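Local structure of acetyltransferase (Brucella abortus str. 2308 A, 4ZBG) at residues Q17-I22 / A46-K51; V74-G77 / G82-G85. The protein probably transfers an acetyl group from acetyl-CoA to an amine acceptor, as a member of the GNAT N-acetyltransferase family. All blocks are in the same frame, centred on the assembly; numbering follows the deposited sequence.

The two contacts illustrate how chemistry follows position within a single GNAT fold. Interaction 1 joins two helices that follow one another in the chain, 19-30 and 40-49, at a partly buried place where one arginine, an alanine methyl over its guanidinium face and a bridging water do the work. Interaction 2 joins neighbouring strands of the central sheet, 64-76 and 83-91, in a buried contact dominated by valine, isoleucine and tryptophan and fixed by one direct backbone bond. Interactions 1 and 2 have their centres about 21 Å apart and do not touch. Each nevertheless uses a single water to link its segments: side chain to backbone in the first, backbone to backbone in the second.

Interaction 1 of 2, residues Q17-I22 / A46-K51; sequences QDAAEI and ALRAAK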
ATOM      1  N   GLN A  17     -15.996  -8.931   0.063  1.00 12.80           N
ATOM      2  CA  GLN A  17     -15.844 -10.356  -0.180  1.00 12.12           C
ATOM      3  C   GLN A  17     -14.382 -10.777  -0.369  1.00 11.77           C
ATOM      4  O   GLN A  17     -14.071 -11.962  -0.293  1.00 12.25           O
ATOM      5  CB  GLN A  17     -16.694 -10.776  -1.388  1.00 12.68           C
ATOM      6  CG  GLN A  17     -18.216 -10.670  -1.159  1.00 13.35           C
ATOM      7  CD  GLN A  17     -18.768  -9.243  -1.243  1.00 13.49           C
ATOM      8  OE1 GLN A  17     -18.066  -8.311  -1.642  1.00 15.18           O
ATOM      9  NE2 GLN A  17     -20.035  -9.073  -0.863  1.00 12.25           N
ATOM     10  N   ASP A  18     -13.494  -9.815  -0.617  1.00 10.65           N
ATOM     11  CA  ASP A  18     -12.082 -10.120  -0.884  1.00 10.23           C
ATOM     12  C   ASP A  18     -11.222 -10.274   0.368  1.00  9.51           C
ATOM     13  O   ASP A  18     -10.048 -10.623   0.256  1.00  9.29           O
ATOM     14  CB  ASP A  18     -11.407  -8.996  -1.687  1.00 10.03           C
ATOM     15  CG  ASP A  18     -11.996  -8.788  -3.066  1.00 10.67           C
ATOM     16  OD1 ASP A  18     -12.388  -9.765  -3.730  1.00 12.10           O
ATOM     17  OD2 ASP A  18     -12.032  -7.622  -3.503  1.00 12.09           O
ATOM     18  N   ALA A  19     -11.770  -9.961   1.542  1.00  9.36           N
ATOM     19  CA  ALA A  19     -10.940  -9.760   2.730  1.00  9.97           C
ATOM     20  C   ALA A  19     -10.079 -10.973   3.081  1.00  8.95           C
ATOM     21  O   ALA A  19      -8.893 -10.835   3.392  1.00  8.58           O
ATOM     22  CB  ALA A  19     -11.798  -9.338   3.923  1.00 11.31           C
ATOM     23  N   ALA A  20     -10.663 -12.163   3.031  1.00  8.52           N
ATOM     24  CA  ALA A  20      -9.927 -13.362   3.412  1.00  9.89           C
ATOM     25  C   ALA A  20      -8.794 -13.614   2.440  1.00  8.56           C
ATOM     26  O   ALA A  20      -7.674 -13.893   2.842  1.00  8.81           O
ATOM     27  CB  ALA A  20     -10.856 -14.569   3.489  1.00 11.63           C
ATOM     28  N   GLU A  21      -9.078 -13.507   1.150  1.00  8.80           N
ATOM     29  CA  GLU A  21      -8.052 -13.763   0.155  1.00  9.48           C
ATOM     30  C   GLU A  21      -6.928 -12.722   0.167  1.00  8.05           C
ATOM     31  O   GLU A  21      -5.754 -13.058  -0.009  1.00  8.52           O
ATOM     32  CB  GLU A  21      -8.665 -13.856  -1.229  1.00 12.24           C
ATOM     33  CG  GLU A  21      -7.686 -14.381  -2.221  1.00 15.39           C
ATOM     34  CD  GLU A  21      -8.338 -14.896  -3.473  1.00 18.07           C
ATOM     35  OE1 GLU A  21      -9.583 -14.986  -3.527  1.00 22.19           O
ATOM     36  OE2 GLU A  21      -7.598 -15.232  -4.399  1.00 16.68           O
ATOM     37  N   ILE A  22      -7.283 -11.457   0.367  1.00  6.70           N
ATOM     38  CA  ILE A  22      -6.274 -10.412   0.506  1.00  6.96           C
ATOM     39  C   ILE A  22      -5.332 -10.771   1.649  1.00  6.23           C
ATOM     40  O   ILE A  22      -4.112 -10.642   1.532  1.00  6.43           O
ATOM     41  CB  ILE A  22      -6.929  -9.034   0.736  1.00  6.93           C
ATOM     42  CG1 ILE A  22      -7.561  -8.517  -0.559  1.00  7.55           C
ATOM     43  CG2 ILE A  22      -5.917  -8.035   1.304  1.00  7.42           C
ATOM     44  CD1 ILE A  22      -8.456  -7.316  -0.359  1.00  8.13           C
ATOM     45  N   ALA A  46      -7.165  -4.404  10.417  1.00  7.61           N
ATOM     46  CA  ALA A  46      -7.379  -3.383  11.437  1.00  8.43           C
ATOM     47  C   ALA A  46      -7.630  -2.008  10.812  1.00  8.60           C
ATOM     48  O   ALA A  46      -8.476  -1.259  11.292  1.00  9.44           O
ATOM     49  CB  ALA A  46      -6.206  -3.341  12.404  1.00  9.33           C
ATOM     50  N   LEU A  47      -6.897  -1.673   9.748  1.00  8.04           N
ATOM     51  CA  LEU A  47      -7.174  -0.447   8.993  1.00  7.84           C
ATOM     52  C   LEU A  47      -8.605  -0.449   8.477  1.00  8.18           C
ATOM     53  O   LEU A  47      -9.325   0.537   8.612  1.00  8.81           O
ATOM     54  CB  LEU A  47      -6.198  -0.283   7.831  1.00  8.00           C
ATOM     55  CG  LEU A  47      -4.749   0.049   8.173  1.00  7.68           C
ATOM     56  CD1 LEU A  47      -3.927  -0.067   6.916  1.00  7.67           C
ATOM     57  CD2 LEU A  47      -4.625   1.444   8.776  1.00  8.90           C
ATOM     58  N   ARG A  48      -9.024  -1.564   7.886  1.00  8.35           N
ATOM     59  CA  ARG A  48     -10.378  -1.662   7.361  1.00  8.75           C
ATOM     60  C   ARG A  48     -11.413  -1.483   8.480  1.00 10.21           C
ATOM     61  O   ARG A  48     -12.383  -0.735   8.333  1.00 11.26           O
ATOM     62  CB  ARG A  48     -10.573  -3.002   6.656  1.00  9.37           C
ATOM     63  CG  ARG A  48     -11.839  -3.061   5.826  1.00 11.00           C
ATOM     64  CD  ARG A  48     -12.073  -4.447   5.238  1.00 10.73           C
ATOM     65  NE  ARG A  48     -11.074  -4.798   4.229  1.00  9.52           N
ATOM     66  CZ  ARG A  48     -10.102  -5.682   4.414  1.00  8.49           C
ATOM     67  NH1 ARG A  48      -9.991  -6.333   5.567  1.00  9.48           N
ATOM     68  NH2 ARG A  48      -9.246  -5.926   3.438  1.00  8.31           N
ATOM     69  N   ALA A  49     -11.190  -2.160   9.601  1.00 11.22           N
ATOM     70  CA  ALA A  49     -12.092  -2.076  10.743  1.00 12.69           C
ATOM     71  C   ALA A  49     -12.213  -0.647  11.263  1.00 12.67           C
ATOM     72  O   ALA A  49     -13.261  -0.247  11.761  1.00 13.76           O
ATOM     73  CB  ALA A  49     -11.619  -2.994  11.857  1.00 14.60           C
ATOM     74  N   ALA A  50     -11.133   0.115  11.154  1.00 12.03           N
ATOM     75  CA  ALA A  50     -11.082   1.475  11.677  1.00 12.70           C
ATOM     76  C   ALA A  50     -11.519   2.532  10.659  1.00 12.35           C
ATOM     77  O   ALA A  50     -11.473   3.728  10.949  1.00 12.95           O
ATOM     78  CB  ALA A  50      -9.682   1.777  12.185  1.00 13.47           C
ATOM     79  N   LYS A  51     -11.945   2.086   9.480  1.00 12.10           N
ATOM     80  CA  LYS A  51     -12.289   2.977   8.366  1.00 12.68           C
ATOM     81  C   LYS A  51     -11.101   3.857   7.979  1.00 11.89           C
ATOM     82  O   LYS A  51     -11.270   5.012   7.580  1.00 13.43           O
ATOM     83  CB  LYS A  51     -13.535   3.825   8.676  1.00 15.52           C
ATOM     84  CG  LYS A  51     -14.775   2.994   8.982  1.00 17.60           C
ATOM     85  CD  LYS A  51     -16.020   3.869   9.065  1.00 20.45           C
ATOM     86  CE  LYS A  51     -17.176   3.116   9.690  1.00 22.81           C
ATOM     87  NZ  LYS A  51     -18.455   3.874   9.626  1.00 24.63           N
TER
HETATM   88  O   HOH W   1      -7.748  -8.365   4.119  1.00  7.63           O
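R48 spans the gap between two helices and brings its guanidinium up against A19 and I22, a worked example of a long polar side chain serving as a spacer. Its CG leaves anti to the backbone N (chi1 -167°), and the chain runs extended through CD before bending at chi3. CB, CG and CD are the arm that brings the guanidinium to the other helix; contact across is made by its terminal atoms. The NE forms a salt bridge to E14, in the loop ahead of helix 19-30. Beyond it, the methyl of A19 lies over one face of the flat group, 3.8 Å above its plane and displaced toward the rim, with A19 CB 3.9 Å from R48 NH1. That same NH1 is paired with D45, one turn earlier on R48's own helix. The other tip, R48 NH2, donates at 2.9 Å to the water O, which sits in the plane at the guanidinium edge. The same water is hydrogen-bonded to A19 O, 2.8 Å from its oxygen. I22 CD1 comes obliquely to within 4.1 Å of R48 NH2. With partners for all three nitrogens, the rotation of the group is well fixed, and the two carboxylates, E14 and D45, probably stabilise its positive charge. The arrangement joins the two consecutive helices that, in the GNAT fold, link the first and second strands of the sheet.

Interaction 2 of 2, residues V74-G77 / G82-G85; sequences VLIG and GWYG
I76 lays the tip of its side chain over one face of the W83 indole, and the overlap is aimed at the pyrrole half of the ring. I76 CD1 stands 4.0 Å from the centroid of the W83 five-membered ring, 27° off the normal, a CH-pi contact. The closest atom is W83 CG, 3.7 Å from I76 CD1, so the methyl sits near the root of the indole while the six-membered ring leads away from strand 64-76. With I76 CG1 beside the backbone N (chi1 -61°) and the arm then extended, CD1 is carried over the indole. V74 fills the next position on the same side of its strand. Its two methyls divide the work: V74 CG2 packs on W83 CB at 3.8 Å, and V74 CG1 approaches G85 N at 3.5 Å, close against a backbone that has no side chain there. Outside the pair, V121 touches both V74 and W83, and M159 touches both I76 and W83.

The backbones meet through a single direct bond, V74 N to W83 O, at 3.0 Å. Its expected antiparallel counterpart is replaced by water: W83 N donates to the water O at 3.0 Å, and the water donates to V74 O at 2.7 Å. The strands of this beta hairpin thus part toward the connecting loop. Strand 83-91 pairs on its other side with strand 119-122, through backbone bonds of Y84 to G119 and V121; the divergence of these two parallel strands accommodates acetyl-CoA in GNAT enzymes. The chemistry suggests that apolar overlap contributes much of the hold at this end of the hairpin, with water satisfying the polar atoms where the strands separate.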
ATOM      1  N   VAL A  74      -1.518   9.311   6.982  1.00  7.97           N
ATOM      2  CA  VAL A  74      -0.507   9.546   8.001  1.00  9.50           C
ATOM      3  C   VAL A  74      -0.714  10.945   8.548  1.00 10.27           C
ATOM      4  O   VAL A  74      -1.136  11.850   7.831  1.00 13.67           O
ATOM      5  CB  VAL A  74       0.937   9.372   7.470  1.00 10.23           C
ATOM      6  CG1 VAL A  74       1.167   7.964   6.960  1.00 10.11           C
ATOM      7  CG2 VAL A  74       1.273  10.418   6.402  1.00 11.81           C
ATOM      8  N   LEU A  75      -0.439  11.117   9.829  1.00  9.29           N
ATOM      9  CA  LEU A  75      -0.460  12.444  10.430  1.00 10.49           C
ATOM     10  C   LEU A  75       0.934  13.019  10.344  1.00 10.24           C
ATOM     11  O   LEU A  75       1.918  12.287  10.458  1.00 11.00           O
ATOM     12  CB  LEU A  75      -0.868  12.371  11.898  1.00 13.21           C
ATOM     13  CG  LEU A  75      -2.269  11.829  12.168  1.00 16.18           C
ATOM     14  CD1 LEU A  75      -2.535  11.763  13.658  1.00 17.27           C
ATOM     15  CD2 LEU A  75      -3.317  12.685  11.484  1.00 17.90           C
ATOM     16  N   ILE A  76       1.015  14.329  10.148  1.00 10.08           N
ATOM     17  CA  ILE A  76       2.293  15.026  10.168  1.00 10.97           C
ATOM     18  C   ILE A  76       2.221  16.062  11.275  1.00 10.87           C
ATOM     19  O   ILE A  76       1.417  16.989  11.209  1.00 11.07           O
ATOM     20  CB  ILE A  76       2.617  15.663   8.817  1.00 11.97           C
ATOM     21  CG1 ILE A  76       2.719  14.588   7.734  1.00 13.52           C
ATOM     22  CG2 ILE A  76       3.916  16.470   8.916  1.00 13.16           C
ATOM     23  CD1 ILE A  76       2.800  15.158   6.338  1.00 14.20           C
ATOM     24  N   GLY A  77       3.055  15.906  12.299  1.00 10.93           N
ATOM     25  CA  GLY A  77       2.957  16.756  13.472  1.00 11.85           C
ATOM     26  C   GLY A  77       1.563  16.743  14.077  1.00 12.98           C
ATOM     27  O   GLY A  77       1.099  17.749  14.622  1.00 14.10           O
ATOM     28  N   GLY A  82      -3.392  15.678   4.066  1.00 11.11           N
ATOM     29  CA  GLY A  82      -3.554  15.080   2.753  1.00 11.37           C
ATOM     30  C   GLY A  82      -2.434  14.136   2.360  1.00 10.63           C
ATOM     31  O   GLY A  82      -2.255  13.839   1.180  1.00 10.96           O
ATOM     32  N   TRP A  83      -1.693  13.652   3.353  1.00  9.56           N
ATOM     33  CA  TRP A  83      -0.606  12.709   3.123  1.00  9.18           C
ATOM     34  C   TRP A  83      -0.993  11.301   3.555  1.00  8.17           C
ATOM     35  O   TRP A  83      -1.721  11.111   4.543  1.00  9.12           O
ATOM     36  CB  TRP A  83       0.675  13.173   3.829  1.00 10.29           C
ATOM     37  CG  TRP A  83       1.366  14.247   3.048  1.00 10.32           C
ATOM     38  CD1 TRP A  83       0.994  15.561   2.935  1.00 11.09           C
ATOM     39  CD2 TRP A  83       2.524  14.087   2.225  1.00 10.66           C
ATOM     40  NE1 TRP A  83       1.856  16.221   2.090  1.00 11.74           N
ATOM     41  CE2 TRP A  83       2.802  15.337   1.641  1.00 11.25           C
ATOM     42  CE3 TRP A  83       3.347  12.997   1.911  1.00 11.67           C
ATOM     43  CZ2 TRP A  83       3.874  15.534   0.773  1.00 11.70           C
ATOM     44  CZ3 TRP A  83       4.411  13.192   1.051  1.00 11.95           C
ATOM     45  CH2 TRP A  83       4.668  14.455   0.496  1.00 12.53           C
ATOM     46  N   TYR A  84      -0.496  10.320   2.804  1.00  8.39           N
ATOM     47  CA  TYR A  84      -0.846   8.923   2.998  1.00  7.18           C
ATOM     48  C   TYR A  84       0.418   8.094   3.092  1.00  7.77           C
ATOM     49  O   TYR A  84       1.483   8.511   2.641  1.00 10.56           O
ATOM     50  CB  TYR A  84      -1.759   8.451   1.852  1.00  8.54           C
ATOM     51  CG  TYR A  84      -3.066   9.212   1.864  1.00  9.18           C
ATOM     52  CD1 TYR A  84      -3.184  10.443   1.218  1.00 10.87           C
ATOM     53  CD2 TYR A  84      -4.166   8.741   2.580  1.00 10.34           C
ATOM     54  CE1 TYR A  84      -4.361  11.166   1.267  1.00 12.03           C
ATOM     55  CE2 TYR A  84      -5.344   9.457   2.635  1.00 12.38           C
ATOM     56  CZ  TYR A  84      -5.438  10.666   1.972  1.00 13.33           C
ATOM     57  OH  TYR A  84      -6.612  11.388   2.019  1.00 15.14           O
ATOM     58  N   GLY A  85       0.295   6.925   3.696  1.00  6.70           N
ATOM     59  CA  GLY A  85       1.372   5.959   3.720  1.00  7.43           C
ATOM     60  C   GLY A  85       1.014   4.787   2.840  1.00  6.44           C
ATOM     61  O   GLY A  85      -0.133   4.326   2.831  1.00  7.01           O
TER
HETATM   62  O   HOH W   2      -2.141  13.797   6.300  0.72 11.48           O